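Protein of unknown function with cystatin-like fold (Xanthomonas campestris pv. campestris, PDB 3G8Z) is of unknown function but belongs to the SnoaL-like family, whose cystatin-like fold is shared with polyketide cyclases. Local coordinates at residues 20-25 with 122-127. Sequence-based numbering, arbitrary orientation.
Sequences MNTIDI and LRIEDG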
loop_
_atom_site.group_PDB
_atom_site.type_symbol
_atom_site.label_atom_id
_atom_site.label_comp_id
_atom_site.label_asym_id
_atom_site.label_seq_id
_atom_site.Cartn_x
_atom_site.Cartn_y
_atom_site.Cartn_z
HETATM N N MSE A 20 15.617 -9.154 13.735
HETATM C CA MSE A 20 15.402 -7.989 12.815
HETATM C C MSE A 20 14.410 -8.363 11.721
HETATM O O MSE A 20 14.599 -9.348 11.002
HETATM C CB MSE A 20 16.705 -7.533 12.174
HETATM C CG MSE A 20 16.554 -6.309 11.272
HETATM SE SE MSE A 20 18.240 -5.889 10.340
HETATM C CE MSE A 20 18.115 -7.093 8.826
ATOM N N ASN A 21 13.361 -7.562 11.602
ATOM C CA ASN A 21 12.245 -7.884 10.742
ATOM C C ASN A 21 12.041 -6.837 9.634
ATOM O O ASN A 21 12.745 -5.834 9.562
ATOM C CB ASN A 21 10.989 -8.051 11.594
ATOM C CG ASN A 21 10.524 -6.756 12.217
ATOM O OD1 ASN A 21 10.732 -5.667 11.675
ATOM N ND2 ASN A 21 9.872 -6.868 13.373
ATOM N N THR A 22 11.071 -7.077 8.766
ATOM C CA THR A 22 10.899 -6.219 7.606
ATOM C C THR A 22 10.528 -4.791 7.988
ATOM O O THR A 22 10.913 -3.845 7.306
ATOM C CB THR A 22 9.867 -6.811 6.623
ATOM O OG1 THR A 22 8.634 -7.047 7.313
ATOM C CG2 THR A 22 10.405 -8.122 6.029
ATOM N N ILE A 23 9.789 -4.623 9.074
ATOM C CA ILE A 23 9.418 -3.277 9.505
ATOM C C ILE A 23 10.653 -2.511 9.997
ATOM O O ILE A 23 10.780 -1.324 9.718
ATOM C CB ILE A 23 8.309 -3.276 10.562
ATOM C CG1 ILE A 23 6.976 -3.708 9.900
ATOM C CG2 ILE A 23 8.183 -1.880 11.163
ATOM C CD1 ILE A 23 5.732 -3.435 10.738
ATOM N N ASP A 24 11.567 -3.199 10.674
ATOM C CA ASP A 24 12.833 -2.601 11.069
ATOM C C ASP A 24 13.583 -2.091 9.836
ATOM O O ASP A 24 14.088 -0.967 9.824
ATOM C CB ASP A 24 13.711 -3.616 11.802
ATOM C CG ASP A 24 13.172 -3.971 13.167
ATOM O OD1 ASP A 24 12.624 -3.068 13.823
ATOM O OD2 ASP A 24 13.294 -5.153 13.569
ATOM N N ILE A 25 13.641 -2.912 8.796
ATOM C CA ILE A 25 14.307 -2.507 7.562
ATOM C C ILE A 25 13.607 -1.310 6.917
ATOM O O ILE A 25 14.267 -0.377 6.455
ATOM C CB ILE A 25 14.444 -3.689 6.574
ATOM C CG1 ILE A 25 15.398 -4.731 7.175
ATOM C CG2 ILE A 25 14.975 -3.201 5.225
ATOM C CD1 ILE A 25 15.051 -6.162 6.797
ATOM N N LEU A 122 7.224 -1.510 0.032
ATOM C CA LEU A 122 8.553 -2.105 -0.089
ATOM C C LEU A 122 8.435 -3.604 0.009
ATOM O O LEU A 122 7.728 -4.110 0.897
ATOM C CB LEU A 122 9.487 -1.643 1.043
ATOM C CG LEU A 122 9.594 -0.138 1.313
ATOM C CD1 LEU A 122 10.550 0.123 2.484
ATOM C CD2 LEU A 122 10.021 0.617 0.087
ATOM N N ARG A 123 9.129 -4.309 -0.871
ATOM C CA ARG A 123 9.270 -5.745 -0.749
ATOM C C ARG A 123 10.674 -6.015 -0.244
ATOM O O ARG A 123 11.625 -5.505 -0.795
ATOM C CB ARG A 123 9.062 -6.459 -2.079
ATOM C CG ARG A 123 9.024 -7.966 -1.899
ATOM C CD ARG A 123 8.422 -8.715 -3.092
ATOM N NE ARG A 123 9.032 -8.384 -4.360
ATOM C CZ ARG A 123 10.064 -9.030 -4.916
ATOM N NH1 ARG A 123 10.655 -10.054 -4.315
ATOM N NH2 ARG A 123 10.523 -8.639 -6.093
ATOM N N ILE A 124 10.785 -6.771 0.837
ATOM C CA ILE A 124 12.057 -6.928 1.535
ATOM C C ILE A 124 12.376 -8.396 1.624
ATOM O O ILE A 124 11.528 -9.194 1.980
ATOM C CB ILE A 124 11.991 -6.301 2.926
ATOM C CG1 ILE A 124 11.861 -4.778 2.766
ATOM C CG2 ILE A 124 13.196 -6.721 3.784
ATOM C CD1 ILE A 124 11.202 -4.068 3.957
ATOM N N GLU A 125 13.604 -8.734 1.262
ATOM C CA GLU A 125 14.079 -10.111 1.210
ATOM C C GLU A 125 15.512 -10.137 1.667
ATOM O O GLU A 125 16.313 -9.359 1.182
ATOM C CB GLU A 125 14.092 -10.627 -0.226
ATOM C CG GLU A 125 12.804 -11.188 -0.760
ATOM C CD GLU A 125 13.043 -11.970 -2.061
ATOM O OE1 GLU A 125 14.172 -12.484 -2.252
ATOM O OE2 GLU A 125 12.111 -12.066 -2.892
ATOM N N ASP A 126 15.848 -11.047 2.570
ATOM C CA ASP A 126 17.239 -11.229 2.975
ATOM C C ASP A 126 17.869 -9.898 3.368
ATOM O O ASP A 126 19.020 -9.624 3.038
ATOM C CB ASP A 126 18.032 -11.868 1.830
ATOM C CG ASP A 126 17.535 -13.262 1.475
ATOM O OD1 ASP A 126 16.979 -13.958 2.365
ATOM O OD2 ASP A 126 17.702 -13.669 0.299
ATOM N N GLY A 127 17.109 -9.068 4.072
ATOM C CA GLY A 127 17.674 -7.883 4.704
ATOM C C GLY A 127 17.757 -6.692 3.775
ATOM O O GLY A 127 18.270 -5.645 4.152
#
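I25 and T22, on the first turn of helix 22-35, press against I124 near the end of strand 112-125, where the helix of this cystatin-like fold packs across the curved sheet. The tight part is apolar. The side chains of I25 and I124 run past each other in opposite directions, bringing I25 CD1 to 3.6 Å from I124 CG2. T22 CG2, beside its own backbone N and anti to the carbonyl carbon, lies 3.8 Å from I124 CG2. That one methyl thus meets methyls of both helix residues, while V99 and I129 of the adjoining strands also touch the I124 side chain. The looser, more solvent-exposed side is the turn after the strand, where D126 and G127 both have positive phi: I25 CD1 still reaches G127 CA at 3.8 Å, but selenomethionine M20 only grazes it, CE standing 4.2 Å from G127 CA. At the helix start N21 and D24 form a capping box: D24 N donates to N21 OD1 at 2.8 Å, and N21 N returns a bond to D24 OD2. No hydrogen bond joins the two segments; their closest approach is I124 CD1 to the backbone O of T22, 3.4 Å.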